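Local coordinates for NADH-rubredoxin oxidoreductase (Clostridium acetobutylicum, PDB 3KLJ), which catalyses the NADH-dependent reduction of rubredoxin using bound FAD, passing electrons on toward dioxygen-scavenging proteins, at residues 19-24 with 280-285; 52-56 with 160-165; 88-93 with 104-110; 317-323 with 348-352. All coordinates share one frame; numbering follows the deposited sequence.

Contact 1: residues 19-24 with 280-285. With FAD (flavin-adenine dinucleotide), chain B.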
loop_
_atom_site.group_PDB
_atom_site.type_symbol
_atom_site.label_atom_id
_atom_site.label_comp_id
_atom_site.label_asym_id
_atom_site.label_seq_id
_atom_site.Cartn_x
_atom_site.Cartn_y
_atom_site.Cartn_z
ATOM N N PRO A 19 -10.275 -4.050 2.559
ATOM C CA PRO A 19 -9.791 -5.096 3.477
ATOM C C PRO A 19 -9.866 -4.700 4.960
ATOM O O PRO A 19 -10.215 -5.542 5.801
ATOM C CB PRO A 19 -8.342 -5.312 3.021
ATOM C CG PRO A 19 -8.388 -4.971 1.540
ATOM C CD PRO A 19 -9.320 -3.797 1.457
ATOM N N ALA A 20 -9.582 -3.441 5.281
ATOM C CA ALA A 20 -9.633 -3.007 6.685
ATOM C C ALA A 20 -11.054 -3.008 7.214
ATOM O O ALA A 20 -11.324 -3.617 8.257
ATOM C CB ALA A 20 -8.978 -1.639 6.888
ATOM N N GLY A 21 -11.956 -2.337 6.492
ATOM C CA GLY A 21 -13.384 -2.374 6.796
ATOM C C GLY A 21 -13.941 -3.785 6.906
ATOM O O GLY A 21 -14.667 -4.108 7.856
ATOM N N PHE A 22 -13.610 -4.633 5.937
ATOM C CA PHE A 22 -14.054 -6.017 5.985
ATOM C C PHE A 22 -13.618 -6.714 7.278
ATOM O O PHE A 22 -14.438 -7.345 7.952
ATOM C CB PHE A 22 -13.583 -6.842 4.782
ATOM C CG PHE A 22 -13.749 -8.307 5.004
ATOM C CD1 PHE A 22 -15.001 -8.901 4.858
ATOM C CD2 PHE A 22 -12.685 -9.078 5.463
ATOM C CE1 PHE A 22 -15.177 -10.248 5.110
ATOM C CE2 PHE A 22 -12.859 -10.440 5.717
ATOM C CZ PHE A 22 -14.103 -11.021 5.541
ATOM N N SER A 23 -12.329 -6.605 7.608
ATOM C CA SER A 23 -11.784 -7.229 8.811
ATOM C C SER A 23 -12.495 -6.751 10.081
ATOM O O SER A 23 -12.732 -7.537 10.997
ATOM C CB SER A 23 -10.280 -6.986 8.913
ATOM O OG SER A 23 -9.734 -7.722 9.994
ATOM N N ALA A 24 -12.850 -5.465 10.136
ATOM C CA ALA A 24 -13.614 -4.946 11.288
ATOM C C ALA A 24 -15.006 -5.580 11.380
ATOM O O ALA A 24 -15.434 -5.994 12.461
ATOM C CB ALA A 24 -13.722 -3.440 11.238
ATOM N N ALA A 280 -3.755 -3.663 7.378
ATOM C CA ALA A 280 -5.180 -3.392 7.189
ATOM C C ALA A 280 -6.037 -4.464 7.855
ATOM O O ALA A 280 -6.972 -4.157 8.599
ATOM C CB ALA A 280 -5.511 -3.285 5.700
ATOM N N ASN A 281 -5.719 -5.717 7.561
ATOM C CA ASN A 281 -6.422 -6.853 8.147
ATOM C C ASN A 281 -6.359 -6.833 9.673
ATOM O O ASN A 281 -7.383 -6.975 10.347
ATOM C CB ASN A 281 -5.836 -8.164 7.619
ATOM C CG ASN A 281 -6.093 -8.365 6.141
ATOM O OD1 ASN A 281 -5.265 -8.939 5.426
ATOM N ND2 ASN A 281 -7.242 -7.887 5.671
ATOM N N LYS A 282 -5.157 -6.645 10.219
ATOM C CA LYS A 282 -4.956 -6.747 11.660
ATOM C C LYS A 282 -5.474 -5.516 12.412
ATOM O O LYS A 282 -6.060 -5.643 13.492
ATOM C CB LYS A 282 -3.478 -6.991 11.966
ATOM C CG LYS A 282 -3.197 -8.241 12.797
ATOM C CD LYS A 282 -3.016 -7.898 14.291
ATOM C CE LYS A 282 -4.095 -8.513 15.182
ATOM N NZ LYS A 282 -5.469 -8.038 14.838
ATOM N N GLN A 283 -5.268 -4.325 11.850
ATOM C CA GLN A 283 -5.856 -3.128 12.467
ATOM C C GLN A 283 -7.382 -3.125 12.359
ATOM O O GLN A 283 -8.063 -2.749 13.306
ATOM C CB GLN A 283 -5.263 -1.831 11.920
ATOM C CG GLN A 283 -3.803 -1.595 12.343
ATOM C CD GLN A 283 -3.231 -0.308 11.777
ATOM O OE1 GLN A 283 -3.787 0.273 10.839
ATOM N NE2 GLN A 283 -2.090 0.129 12.327
ATOM N N GLY A 284 -7.915 -3.534 11.210
ATOM C CA GLY A 284 -9.370 -3.670 11.055
ATOM C C GLY A 284 -9.972 -4.585 12.113
ATOM O O GLY A 284 -10.973 -4.246 12.749
ATOM N N GLU A 285 -9.348 -5.745 12.305
ATOM C CA GLU A 285 -9.735 -6.682 13.354
ATOM C C GLU A 285 -9.751 -6.045 14.767
ATOM O O GLU A 285 -10.742 -6.155 15.490
ATOM C CB GLU A 285 -8.820 -7.904 13.321
ATOM C CG GLU A 285 -9.095 -8.894 14.445
ATOM C CD GLU A 285 -8.121 -10.055 14.489
ATOM O OE1 GLU A 285 -7.030 -9.993 13.873
ATOM O OE2 GLU A 285 -8.457 -11.045 15.160
HETATM P PA FAD B . -8.687 0.363 0.843
HETATM O O1A FAD B . -8.278 1.561 0.028
HETATM O O2A FAD B . -8.271 -0.944 0.213
HETATM O O5B FAD B . -10.267 0.385 1.069
HETATM C C5B FAD B . -10.923 1.561 1.507
HETATM C C4B FAD B . -12.305 1.640 0.858
HETATM O O4B FAD B . -13.020 2.755 1.389
HETATM C C3B FAD B . -12.198 1.866 -0.647
HETATM O O3B FAD B . -13.000 0.909 -1.319
HETATM C C2B FAD B . -12.712 3.275 -0.875
HETATM O O2B FAD B . -13.443 3.398 -2.074
HETATM C C1B FAD B . -13.614 3.490 0.332
HETATM N N9A FAD B . -13.785 4.907 0.699
HETATM C C8A FAD B . -12.859 5.913 0.608
HETATM N N7A FAD B . -13.424 7.060 1.053
HETATM C C5A FAD B . -14.692 6.804 1.434
HETATM C C6A FAD B . -15.702 7.617 1.950
HETATM N N6A FAD B . -15.586 8.945 1.893
HETATM N N1A FAD B . -16.931 7.051 2.242
HETATM C C2A FAD B . -17.159 5.705 2.027
HETATM N N3A FAD B . -16.156 4.910 1.504
HETATM C C4A FAD B . -14.936 5.451 1.216
HETATM N N1 FAD B . -0.134 -4.033 0.016
HETATM C C2 FAD B . 0.762 -4.998 0.421
HETATM O O2 FAD B . 0.939 -5.191 1.612
HETATM N N3 FAD B . 1.439 -5.770 -0.501
HETATM C C4 FAD B . 1.234 -5.566 -1.845
HETATM O O4 FAD B . 1.867 -6.263 -2.644
HETATM C C4X FAD B . 0.337 -4.578 -2.275
HETATM N N5 FAD B . 0.106 -4.359 -3.625
HETATM C C5X FAD B . -0.785 -3.387 -4.039
HETATM C C6 FAD B . -1.008 -3.168 -5.405
HETATM C C7 FAD B . -1.925 -2.184 -5.809
HETATM C C7M FAD B . -2.168 -1.944 -7.270
HETATM C C8 FAD B . -2.600 -1.420 -4.856
HETATM C C8M FAD B . -3.585 -0.352 -5.262
HETATM C C9 FAD B . -2.368 -1.640 -3.504
HETATM C C9A FAD B . -1.466 -2.624 -3.090
HETATM N N10 FAD B . -1.244 -2.844 -1.731
HETATM C C10 FAD B . -0.349 -3.816 -1.328
HETATM C "C1'" FAD B . -1.952 -2.015 -0.711
HETATM C "C2'" FAD B . -3.165 -2.709 -0.131
HETATM O "O2'" FAD B . -4.117 -2.880 -1.162
HETATM C "C3'" FAD B . -3.715 -1.810 0.959
HETATM O "O3'" FAD B . -2.789 -1.742 2.028
HETATM C "C4'" FAD B . -5.049 -2.284 1.511
HETATM O "O4'" FAD B . -6.005 -2.407 0.466
HETATM C "C5'" FAD B . -5.552 -1.246 2.505
HETATM O "O5'" FAD B . -6.865 -1.603 2.854
HETATM P P FAD B . -7.844 -0.508 3.459
HETATM O O1P FAD B . -9.167 -1.175 3.798
HETATM O O2P FAD B . -7.203 0.223 4.613
HETATM O O3P FAD B . -8.029 0.594 2.293
#
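Ala20 and Ser23 of helix 19-24 pack on Ala280 and Gly284 of helix 280-285 in a close helix-helix contact in the FAD-binding domain. The two segments run at 39° to each other, and their axes come within 6.9 Å. Small residues make this possible. Gly284 has no side chain, and its CA lies 4.4 Å from the CA of Ala20. At this range the backbones themselves meet: Gly284 CA is 3.4 Å from Ala20 O, and Ala20 CA is 3.5 Å from Ala280 O, both as CA-H...O contacts. Ser23 is a knob in a hole formed by Ala280, Asn281, Gly284 and Glu285. Its OG is anti to the backbone N (chi1 -173°), which turns it to Asn281 O. That bond is modelled very short and Ser23 has two conformers, so its length is doubtful. The FAD diphosphate sits at the start of helix 19-24. Ala20 N donates to FAD O1P at 2.7 Å, and Pro19 CD lies 3.3 Å from FAD O2A. Ala280 CB touches FAD O5' at 3.6 Å. The glycine pattern that includes Gly21 is consistent with a Rossmann-type dinucleotide fold. Around the pair, Phe22 meets the ring of Trp71 in helix 69-74, while Gln283 packs on strand 267-269 and bonds through OE1 to Gly264 N.

Contact 2: residues 52-56 with 160-165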
loop_
_atom_site.group_PDB
_atom_site.type_symbol
_atom_site.label_atom_id
_atom_site.label_comp_id
_atom_site.label_asym_id
_atom_site.label_seq_id
_atom_site.Cartn_x
_atom_site.Cartn_y
_atom_site.Cartn_z
ATOM N N ASN A 52 -3.268 -6.285 -10.250
ATOM C CA ASN A 52 -2.349 -6.590 -11.339
ATOM C C ASN A 52 -2.749 -7.856 -12.104
ATOM O O ASN A 52 -2.462 -7.980 -13.287
ATOM C CB ASN A 52 -0.907 -6.674 -10.828
ATOM C CG ASN A 52 -0.282 -5.300 -10.635
ATOM O OD1 ASN A 52 -0.417 -4.426 -11.490
ATOM N ND2 ASN A 52 0.401 -5.104 -9.512
ATOM N N GLU A 53 -3.442 -8.774 -11.426
ATOM C CA GLU A 53 -3.914 -10.020 -12.044
ATOM C C GLU A 53 -5.144 -9.830 -12.929
ATOM O O GLU A 53 -5.384 -10.617 -13.854
ATOM C CB GLU A 53 -4.190 -11.086 -10.987
ATOM C CG GLU A 53 -2.970 -11.465 -10.174
ATOM C CD GLU A 53 -3.232 -12.614 -9.234
ATOM O OE1 GLU A 53 -3.702 -13.677 -9.697
ATOM O OE2 GLU A 53 -2.964 -12.456 -8.022
ATOM N N ILE A 54 -5.923 -8.795 -12.633
ATOM C CA ILE A 54 -7.033 -8.388 -13.488
ATOM C C ILE A 54 -6.455 -8.031 -14.864
ATOM O O ILE A 54 -6.986 -8.428 -15.901
ATOM C CB ILE A 54 -7.813 -7.166 -12.880
ATOM C CG1 ILE A 54 -8.307 -7.462 -11.455
ATOM C CG2 ILE A 54 -8.939 -6.703 -13.803
ATOM C CD1 ILE A 54 -9.167 -8.708 -11.306
ATOM N N ILE A 55 -5.335 -7.312 -14.846
ATOM C CA ILE A 55 -4.606 -6.963 -16.059
ATOM C C ILE A 55 -3.859 -8.191 -16.626
ATOM O O ILE A 55 -4.115 -8.591 -17.757
ATOM C CB ILE A 55 -3.657 -5.751 -15.811
ATOM C CG1 ILE A 55 -4.479 -4.483 -15.526
ATOM C CG2 ILE A 55 -2.728 -5.524 -17.004
ATOM C CD1 ILE A 55 -3.766 -3.439 -14.691
ATOM N N ALA A 56 -2.971 -8.803 -15.834
ATOM C CA ALA A 56 -2.116 -9.902 -16.326
ATOM C C ALA A 56 -2.824 -11.207 -16.735
ATOM O O ALA A 56 -2.394 -11.872 -17.683
ATOM C CB ALA A 56 -0.983 -10.205 -15.325
ATOM N N GLU A 160 5.728 -3.605 -10.929
ATOM C CA GLU A 160 4.764 -4.706 -11.017
ATOM C C GLU A 160 3.717 -4.505 -12.120
ATOM O O GLU A 160 3.372 -5.461 -12.812
ATOM C CB GLU A 160 4.070 -4.941 -9.678
ATOM C CG GLU A 160 4.977 -5.540 -8.610
ATOM C CD GLU A 160 4.263 -5.781 -7.302
ATOM O OE1 GLU A 160 3.116 -5.319 -7.143
ATOM O OE2 GLU A 160 4.855 -6.430 -6.418
ATOM N N LEU A 161 3.218 -3.272 -12.262
ATOM C CA LEU A 161 2.210 -2.939 -13.282
ATOM C C LEU A 161 2.766 -3.148 -14.681
ATOM O O LEU A 161 2.083 -3.706 -15.548
ATOM C CB LEU A 161 1.711 -1.499 -13.126
ATOM C CG LEU A 161 0.673 -0.934 -14.117
ATOM C CD1 LEU A 161 -0.465 -1.895 -14.369
ATOM C CD2 LEU A 161 0.120 0.366 -13.579
ATOM N N ALA A 162 4.005 -2.704 -14.890
ATOM C CA ALA A 162 4.701 -2.880 -16.162
ATOM C C ALA A 162 4.733 -4.347 -16.576
ATOM O O ALA A 162 4.387 -4.674 -17.710
ATOM C CB ALA A 162 6.110 -2.309 -16.091
ATOM N N GLN A 163 5.134 -5.222 -15.653
ATOM C CA GLN A 163 5.150 -6.662 -15.916
ATOM C C GLN A 163 3.751 -7.193 -16.210
ATOM O O GLN A 163 3.572 -7.975 -17.143
ATOM C CB GLN A 163 5.773 -7.449 -14.756
ATOM C CG GLN A 163 5.917 -8.961 -15.025
ATOM C CD GLN A 163 6.834 -9.294 -16.212
ATOM O OE1 GLN A 163 6.406 -9.313 -17.371
ATOM N NE2 GLN A 163 8.092 -9.576 -15.916
ATOM N N ALA A 164 2.771 -6.778 -15.408
ATOM C CA ALA A 164 1.376 -7.173 -15.634
ATOM C C ALA A 164 0.898 -6.795 -17.035
ATOM O O ALA A 164 0.210 -7.574 -17.692
ATOM C CB ALA A 164 0.466 -6.577 -14.580
ATOM N N ILE A 165 1.271 -5.601 -17.486
ATOM C CA ILE A 165 0.897 -5.124 -18.810
ATOM C C ILE A 165 1.646 -5.890 -19.910
ATOM O O ILE A 165 1.053 -6.184 -20.956
ATOM C CB ILE A 165 1.066 -3.593 -18.957
ATOM C CG1 ILE A 165 0.148 -2.866 -17.970
ATOM C CG2 ILE A 165 0.744 -3.144 -20.392
ATOM C CD1 ILE A 165 0.399 -1.385 -17.875
#
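Ala56 and Ile55 of helix 52-56 press on Ala164 of helix 160-165, and this is the tight part of the contact. The segments run nearly parallel, 25° apart. Ala164 CB is 3.5 Å from Asn52 O and 4.0 Å from Ala56 CB. Ile55 spreads its branches over the neighbouring turn. CG2, held anti to the backbone N, lies 3.6 Å from Ala164 O and 4.0 Å from Ile165 CG1. The other branch ends in CD1, which meets Leu161 CD1 at 3.7 Å. The polar end, between Asn52 and Glu160, has no direct bond, and no hydrogen bond joins the segments. The approach is looser here: Asn52 ND2 stays 3.6 Å from Glu160 OE1, and the amide and carboxylate planes stand 84° apart. The other carboxylate oxygen, OE2, accepts a hydrogen bond from Lys308 N. Asn52 OD1 faces Leu161 CA and is buried without a polar partner in the model, although a second conformer of Asn52 makes its pose uncertain. Asn52 and Ala56 remain partly open to solvent. Helix 156-168 follows a glycine-rich turn consistent with a Rossmann-type dinucleotide site. The contact joins the FAD-binding and NADH-binding domains, the two-domain arrangement of the glutathione reductase fold.

Contact 3: residues 88-93 with 104-110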
loop_
_atom_site.group_PDB
_atom_site.type_symbol
_atom_site.label_atom_id
_atom_site.label_comp_id
_atom_site.label_asym_id
_atom_site.label_seq_id
_atom_site.Cartn_x
_atom_site.Cartn_y
_atom_site.Cartn_z
ATOM N N ILE A 88 -18.631 14.075 9.132
ATOM C CA ILE A 88 -18.859 13.403 10.408
ATOM C C ILE A 88 -19.235 14.450 11.460
ATOM O O ILE A 88 -18.557 15.472 11.597
ATOM C CB ILE A 88 -17.623 12.592 10.912
ATOM C CG1 ILE A 88 -17.154 11.572 9.877
ATOM C CG2 ILE A 88 -17.962 11.862 12.219
ATOM C CD1 ILE A 88 -15.772 10.971 10.189
ATOM N N ASP A 89 -20.320 14.181 12.184
ATOM C CA ASP A 89 -20.744 14.977 13.335
ATOM C C ASP A 89 -20.625 14.116 14.608
ATOM O O ASP A 89 -21.582 13.454 15.013
ATOM C CB ASP A 89 -22.174 15.485 13.106
ATOM C CG ASP A 89 -22.755 16.215 14.305
ATOM O OD1 ASP A 89 -23.960 16.524 14.247
ATOM O OD2 ASP A 89 -22.035 16.487 15.295
ATOM N N PRO A 90 -19.431 14.113 15.232
ATOM C CA PRO A 90 -19.136 13.243 16.372
ATOM C C PRO A 90 -20.019 13.384 17.602
ATOM O O PRO A 90 -20.228 12.383 18.293
ATOM C CB PRO A 90 -17.699 13.618 16.721
ATOM C CG PRO A 90 -17.101 13.939 15.377
ATOM C CD PRO A 90 -18.199 14.744 14.717
ATOM N N ASN A 91 -20.512 14.593 17.891
ATOM C CA ASN A 91 -21.323 14.833 19.087
ATOM C C ASN A 91 -22.751 14.313 18.946
ATOM O O ASN A 91 -23.380 13.907 19.926
ATOM C CB ASN A 91 -21.335 16.322 19.453
ATOM C CG ASN A 91 -19.961 16.842 19.822
ATOM O OD1 ASN A 91 -19.659 17.051 20.994
ATOM N ND2 ASN A 91 -19.119 17.047 18.822
ATOM N N ASN A 92 -23.265 14.343 17.718
ATOM C CA ASN A 92 -24.591 13.804 17.417
ATOM C C ASN A 92 -24.509 12.388 16.842
ATOM O O ASN A 92 -25.534 11.743 16.590
ATOM C CB ASN A 92 -25.342 14.722 16.449
ATOM C CG ASN A 92 -25.802 16.009 17.102
ATOM O OD1 ASN A 92 -25.318 17.090 16.774
ATOM N ND2 ASN A 92 -26.741 15.900 18.034
ATOM N N LYS A 93 -23.278 11.921 16.651
ATOM C CA LYS A 93 -22.993 10.598 16.103
ATOM C C LYS A 93 -23.709 10.379 14.771
ATOM O O LYS A 93 -24.415 9.389 14.582
ATOM C CB LYS A 93 -23.319 9.499 17.125
ATOM C CG LYS A 93 -22.416 9.527 18.357
ATOM C CD LYS A 93 -22.550 8.257 19.181
ATOM C CE LYS A 93 -21.373 8.095 20.134
ATOM N NZ LYS A 93 -21.499 6.846 20.930
ATOM N N LYS A 104 -26.987 7.504 11.700
ATOM C CA LYS A 104 -26.609 7.523 13.109
ATOM C C LYS A 104 -25.878 6.242 13.496
ATOM O O LYS A 104 -26.251 5.150 13.063
ATOM C CB LYS A 104 -27.836 7.749 14.009
ATOM C CG LYS A 104 -27.500 7.973 15.491
ATOM C CD LYS A 104 -28.426 8.988 16.165
ATOM C CE LYS A 104 -29.822 8.429 16.423
ATOM N NZ LYS A 104 -30.693 9.394 17.167
ATOM N N TYR A 105 -24.836 6.390 14.306
ATOM C CA TYR A 105 -24.055 5.258 14.788
ATOM C C TYR A 105 -23.923 5.302 16.302
ATOM O O TYR A 105 -24.118 6.350 16.905
ATOM C CB TYR A 105 -22.655 5.268 14.152
ATOM C CG TYR A 105 -21.798 6.470 14.516
ATOM C CD1 TYR A 105 -21.073 6.494 15.712
ATOM C CD2 TYR A 105 -21.705 7.576 13.666
ATOM C CE1 TYR A 105 -20.287 7.582 16.058
ATOM C CE2 TYR A 105 -20.915 8.674 14.003
ATOM C CZ TYR A 105 -20.210 8.664 15.202
ATOM O OH TYR A 105 -19.428 9.734 15.565
ATOM N N GLU A 106 -23.567 4.169 16.906
ATOM C CA GLU A 106 -23.124 4.149 18.302
ATOM C C GLU A 106 -21.589 4.147 18.304
ATOM O O GLU A 106 -20.953 4.843 19.098
ATOM C CB GLU A 106 -23.674 2.931 19.051
ATOM C CG GLU A 106 -25.196 2.773 18.988
ATOM C CD GLU A 106 -25.724 1.671 19.908
ATOM O OE1 GLU A 106 -24.912 1.077 20.655
ATOM O OE2 GLU A 106 -26.950 1.401 19.887
ATOM N N LYS A 107 -21.007 3.352 17.411
ATOM C CA LYS A 107 -19.566 3.376 17.159
ATOM C C LYS A 107 -19.251 3.514 15.674
ATOM O O LYS A 107 -19.929 2.919 14.828
ATOM C CB LYS A 107 -18.896 2.124 17.719
ATOM C CG LYS A 107 -18.336 2.324 19.106
ATOM C CD LYS A 107 -19.132 1.635 20.155
ATOM C CE LYS A 107 -18.429 1.807 21.490
ATOM N NZ LYS A 107 -19.163 1.090 22.560
ATOM N N LEU A 108 -18.224 4.310 15.374
ATOM C CA LEU A 108 -17.797 4.566 14.009
ATOM C C LEU A 108 -16.384 4.038 13.792
ATOM O O LEU A 108 -15.460 4.372 14.543
ATOM C CB LEU A 108 -17.855 6.074 13.696
ATOM C CG LEU A 108 -17.439 6.532 12.287
ATOM C CD1 LEU A 108 -18.383 5.984 11.216
ATOM C CD2 LEU A 108 -17.335 8.048 12.171
ATOM N N ILE A 109 -16.214 3.210 12.767
ATOM C CA ILE A 109 -14.886 2.733 12.400
ATOM C C ILE A 109 -14.527 3.316 11.041
ATOM O O ILE A 109 -15.189 3.012 10.040
ATOM C CB ILE A 109 -14.838 1.197 12.349
ATOM C CG1 ILE A 109 -15.184 0.607 13.730
ATOM C CG2 ILE A 109 -13.481 0.710 11.843
ATOM C CD1 ILE A 109 -15.314 -0.910 13.734
ATOM N N ILE A 110 -13.505 4.167 11.010
ATOM C CA ILE A 110 -13.047 4.782 9.754
ATOM C C ILE A 110 -11.982 3.916 9.072
ATOM O O ILE A 110 -10.865 3.736 9.589
ATOM C CB ILE A 110 -12.503 6.221 9.978
ATOM C CG1 ILE A 110 -13.563 7.102 10.637
ATOM C CG2 ILE A 110 -12.036 6.831 8.651
ATOM C CD1 ILE A 110 -13.022 8.451 11.171
HETATM O O HOH W 1 -18.609 10.051 17.997
#
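Lys93 and Tyr105 meet where the three-stranded antiparallel meander of the FAD-binding domain returns to the parallel sheet at strand 107-110. This excursion belongs to the glutathione reductase fold. Lys93 crosses the Tyr105 ring at about a right angle. Its CB sits over the face, 3.8 Å from the centroid and 13° off the normal, a CH-pi contact. Leu108 CB covers the opposite face, so the ring is held between the two. Tyr105 CG lies between the backbone N and the carbonyl carbon (chi1 64°), which brings the ring back over Lys93. The backbones are tied by Tyr105 N donating to Lys93 O at 3.0 Å. Deeper in, Ile88 CD1 reaches tip to tip to Leu108 CD2 and Ile110 CD1, each at 3.9 Å. At the hydroxyl end, a water lies in the ring plane, 2.6 Å from Tyr105 OH, and links it to Pro90 O. The Lys93 chain runs out extended past the ring. Its ammonium group pairs with Asp259 in a salt bridge. Lys93 NZ also donates to Glu106 O at 2.8 Å, in the carbonyl plane and on a lone pair.

Contact 4: residues 317-323 with 348-352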
loop_
_atom_site.group_PDB
_atom_site.type_symbol
_atom_site.label_atom_id
_atom_site.label_comp_id
_atom_site.label_asym_id
_atom_site.label_seq_id
_atom_site.Cartn_x
_atom_site.Cartn_y
_atom_site.Cartn_z
ATOM N N CYS A 317 15.234 -2.917 4.781
ATOM C CA CYS A 317 14.993 -2.676 6.201
ATOM C C CYS A 317 15.677 -1.417 6.708
ATOM O O CYS A 317 16.859 -1.204 6.471
ATOM C CB CYS A 317 15.447 -3.874 7.035
ATOM S SG CYS A 317 15.035 -3.743 8.796
ATOM N N GLY A 318 14.912 -0.599 7.424
ATOM C CA GLY A 318 15.429 0.626 8.021
ATOM C C GLY A 318 15.577 1.736 7.007
ATOM O O GLY A 318 15.321 1.537 5.819
ATOM N N ASP A 319 15.994 2.904 7.489
ATOM C CA ASP A 319 16.140 4.102 6.666
ATOM C C ASP A 319 17.337 4.008 5.715
ATOM O O ASP A 319 18.434 4.462 6.037
ATOM C CB ASP A 319 16.247 5.344 7.568
ATOM C CG ASP A 319 16.460 6.633 6.785
ATOM O OD1 ASP A 319 15.802 6.828 5.737
ATOM O OD2 ASP A 319 17.284 7.463 7.229
ATOM N N ILE A 320 17.111 3.409 4.546
ATOM C CA ILE A 320 18.134 3.307 3.499
ATOM C C ILE A 320 18.377 4.655 2.808
ATOM O O ILE A 320 19.524 5.047 2.582
ATOM C CB ILE A 320 17.770 2.235 2.424
ATOM C CG1 ILE A 320 17.687 0.828 3.030
ATOM C CG2 ILE A 320 18.773 2.242 1.278
ATOM C CD1 ILE A 320 19.037 0.130 3.244
ATOM N N GLU A 321 17.299 5.364 2.480
ATOM C CA GLU A 321 17.397 6.556 1.625
ATOM C C GLU A 321 18.296 7.676 2.172
ATOM O O GLU A 321 19.109 8.238 1.431
ATOM C CB GLU A 321 16.007 7.104 1.286
ATOM C CG GLU A 321 16.023 8.189 0.212
ATOM C CD GLU A 321 14.647 8.749 -0.106
ATOM O OE1 GLU A 321 14.527 9.455 -1.131
ATOM O OE2 GLU A 321 13.689 8.489 0.658
ATOM N N ASN A 322 18.150 7.999 3.454
ATOM C CA ASN A 322 18.903 9.105 4.050
ATOM C C ASN A 322 19.889 8.656 5.133
ATOM O O ASN A 322 20.288 9.447 5.993
ATOM C CB ASN A 322 17.946 10.161 4.616
ATOM C CG ASN A 322 16.983 10.702 3.575
ATOM O OD1 ASN A 322 15.792 10.854 3.847
ATOM N ND2 ASN A 322 17.494 11.000 2.379
ATOM N N ASN A 323 20.287 7.389 5.085
ATOM C CA ASN A 323 21.170 6.847 6.110
ATOM C C ASN A 323 22.531 7.527 6.130
ATOM O O ASN A 323 23.148 7.743 5.079
ATOM C CB ASN A 323 21.337 5.338 5.958
ATOM C CG ASN A 323 21.604 4.649 7.283
ATOM O OD1 ASN A 323 22.684 4.780 7.859
ATOM N ND2 ASN A 323 20.614 3.912 7.777
ATOM N N ASP A 348 21.995 -0.827 11.181
ATOM C CA ASP A 348 20.921 0.163 11.202
ATOM C C ASP A 348 19.987 0.012 10.006
ATOM O O ASP A 348 18.790 0.280 10.106
ATOM C CB ASP A 348 21.505 1.582 11.212
ATOM C CG ASP A 348 20.438 2.661 11.388
ATOM O OD1 ASP A 348 19.752 2.659 12.425
ATOM O OD2 ASP A 348 20.291 3.515 10.491
ATOM N N ALA A 349 20.542 -0.402 8.872
ATOM C CA ALA A 349 19.766 -0.552 7.647
ATOM C C ALA A 349 20.428 -1.536 6.708
ATOM O O ALA A 349 21.657 -1.667 6.682
ATOM C CB ALA A 349 19.575 0.788 6.955
ATOM N N ALA A 350 19.599 -2.241 5.947
ATOM C CA ALA A 350 20.083 -3.227 4.994
ATOM C C ALA A 350 19.047 -3.490 3.924
ATOM O O ALA A 350 17.835 -3.410 4.185
ATOM C CB ALA A 350 20.431 -4.520 5.702
ATOM N N ALA A 351 19.526 -3.828 2.730
ATOM C CA ALA A 351 18.661 -4.325 1.678
ATOM C C ALA A 351 19.349 -5.457 0.938
ATOM O O ALA A 351 20.571 -5.452 0.765
ATOM C CB ALA A 351 18.270 -3.184 0.703
ATOM N N VAL A 352 18.570 -6.429 0.503
ATOM C CA VAL A 352 19.101 -7.550 -0.266
ATOM C C VAL A 352 18.161 -7.798 -1.426
ATOM O O VAL A 352 16.930 -7.875 -1.248
ATOM C CB VAL A 352 19.228 -8.853 0.574
ATOM C CG1 VAL A 352 19.819 -9.989 -0.256
ATOM C CG2 VAL A 352 20.099 -8.639 1.794
#
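Asn323 and Asp348 face each other beside the middle strand, 346-353, of the five-stranded antiparallel sheet of the C-terminal domain, where the loop after strand 312-317 folds back over it. The amide of Asn323 and the carboxylate of Asp348 approach obliquely, with planes 63° apart. Asn323 ND2 donates to Asp348 OD2 at 2.8 Å, on the anti side of the carboxylate. That oxygen also pairs with Lys343 in a salt bridge. A second bond from Asn323 ND2 goes to Asp319 O, also at 2.8 Å and close to the amide plane. Two acceptors on one nitrogen fix the rotation of the amide. Asp348 and Ala349 both face Met341 as a classic beta bulge. Ala349 points its methyl at the loop, with CB 3.4 Å from Asn323 ND2. Ile320 begins a type I turn that ends at Asn323, and its CD1 comes over the strand, near Ala349 CB (3.8 Å) and on toward Ala351 CB. Cys317 and Ala350 form an antiparallel hydrogen-bonded pair, and their side chains share the sheet face packed by Ile366 of helix 356-367. Ala350 N donates to Cys317 O at 3.0 Å. The return bond runs from Cys317 N to Ala350 O at 2.7 Å.

From the N terminus, helix 19-28 opens contact 1 and helix 51-56 opens contact 2. Contact 3 then opens and closes within a short loop, joining the meander to the parallel sheet of the FAD-binding domain. Helix 156-168 closes contact 2 across the interface with the NADH-binding domain. Only after that domain does helix 277-291 close contact 1, bringing the returning chain back to the diphosphate. Contact 3 thus lies within contact 2, and both lie within contact 1. Contacts 1 and 3 touch through Ala24 CB and Ile109 CD1. Contact 4 follows in series, confined to the C-terminal domain. None of the loops cross.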